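Local coordinates for thioredoxin-like protein (Parabacteroides distasonis, PDB 4FO5) that is of unestablished activity but has a thioredoxin-like fold and belongs to the AhpC/TSA family, whose members are typically redox proteins, at residues Lys88-Leu91 / Ser92-Phe95. Residues are numbered along the deposited sequence; the frame is centred on the assembly and turned at random. Where two conformers were deposited one is given.
Sequences KLDL and STQF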
# COMPACT_ATOMS: atom_id res chain seq x y z
N LYS A 88 11.12 -4.93 11.45
CA LYS A 88 10.23 -5.74 12.31
C LYS A 88 8.76 -5.58 11.91
O LYS A 88 7.88 -5.46 12.77
CB LYS A 88 10.42 -5.40 13.81
CG LYS A 88 11.86 -5.39 14.34
CD LYS A 88 11.93 -4.93 15.80
CE LYS A 88 11.61 -6.03 16.80
NZ LYS A 88 11.63 -5.53 18.20
N LEU A 89 8.48 -5.60 10.62
CA LEU A 89 7.11 -5.43 10.13
C LEU A 89 6.37 -6.75 10.00
O LEU A 89 6.99 -7.77 9.72
CB LEU A 89 7.15 -4.72 8.77
CG LEU A 89 7.83 -3.34 8.83
CD1 LEU A 89 7.96 -2.73 7.46
CD2 LEU A 89 7.10 -2.39 9.79
N ASP A 90 5.03 -6.71 10.19
CA ASP A 90 4.12 -7.84 10.04
C ASP A 90 4.31 -8.40 8.64
O ASP A 90 4.00 -7.72 7.67
CB ASP A 90 2.65 -7.36 10.27
CG ASP A 90 1.56 -8.42 10.28
OD1 ASP A 90 1.82 -9.56 9.84
OD2 ASP A 90 0.41 -8.09 10.67
N LEU A 91 4.86 -9.62 8.53
CA LEU A 91 5.13 -10.24 7.23
C LEU A 91 3.87 -10.47 6.41
O LEU A 91 3.99 -10.57 5.19
CB LEU A 91 5.92 -11.55 7.36
CG LEU A 91 7.31 -11.48 8.03
CD1 LEU A 91 7.95 -12.82 8.10
CD2 LEU A 91 8.24 -10.62 7.28
N SER A 92 2.68 -10.56 7.04
CA SER A 92 1.44 -10.80 6.30
C SER A 92 1.06 -9.57 5.42
O SER A 92 0.35 -9.74 4.45
CB SER A 92 0.31 -11.18 7.24
OG SER A 92 -0.05 -10.13 8.12
N THR A 93 1.58 -8.38 5.75
CA THR A 93 1.28 -7.13 5.03
C THR A 93 2.40 -6.62 4.09
O THR A 93 2.26 -5.56 3.46
CB THR A 93 0.95 -6.06 6.08
OG1 THR A 93 2.13 -5.71 6.82
CG2 THR A 93 -0.18 -6.48 7.03
N GLN A 94 3.51 -7.38 3.99
CA GLN A 94 4.65 -6.96 3.19
C GLN A 94 4.80 -7.86 1.97
O GLN A 94 4.91 -9.08 2.09
CB GLN A 94 5.92 -6.94 4.04
CG GLN A 94 5.81 -6.06 5.31
CD GLN A 94 5.59 -4.60 5.00
OE1 GLN A 94 6.32 -4.00 4.21
NE2 GLN A 94 4.61 -3.98 5.64
N PHE A 95 4.75 -7.24 0.78
CA PHE A 95 4.80 -7.93 -0.51
C PHE A 95 5.91 -7.36 -1.33
O PHE A 95 6.34 -6.22 -1.12
CB PHE A 95 3.46 -7.80 -1.25
CG PHE A 95 2.30 -8.32 -0.43
CD1 PHE A 95 1.66 -7.50 0.50
CD2 PHE A 95 1.83 -9.62 -0.60
CE1 PHE A 95 0.60 -7.98 1.27
CE2 PHE A 95 0.75 -10.09 0.15
CZ PHE A 95 0.16 -9.28 1.10
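The turn that leads from helix 77-87 into edge strand 94-96 is held by Asp-90, whose carboxylate and carbonyl oxygens both grip residues just ahead in the chain. OD1 of Asp-90 accepts the backbone N of Ser-92 at 3.1 Å, an Asx turn, and, in one of the two conformers of Ser-92, also its OG at 2.6 Å. Both donors then reach it from the same face, more than 40° out of the carboxylate plane. With CG anti to its own backbone N (chi1 -175°), the short aspartate side chain carries OD1 toward the N-H of Ser-92; serine suits the next corner because its hydroxyl can fold back beside its own amide. The carbonyl O of Asp-90 closes a beta turn by taking N of Thr-93 at 3.2 Å, and the beta-hydroxyl of threonine lets OG1 add a second bond of 2.9 Å to that oxygen, tilted 19° from the carbonyl plane. Replacing Asp-90 by alanine removes OD1, and the N-H and hydroxyl of Ser-92 would probably be left without a shared acceptor, although the bonds to the carbonyl O remain. In this thioredoxin-like fold the turn closes the beta-alpha-beta crossover that sets strand 94-96 parallel beside strand 66-72, where Thr-93 and Phe-95 bond to the backbone of Ser-70. Gln-94, bent at chi2, lays its CG 3.9 Å from CB of Leu-89, a branched side chain suited to packing on Val-52 and Ala-55 of helix 45-58. Buried, the glutamine amide serves both ways: NE2 donates to OG1 of Thr-93 at 3.2 Å, OE1 accepts from ND2 of Asn-51.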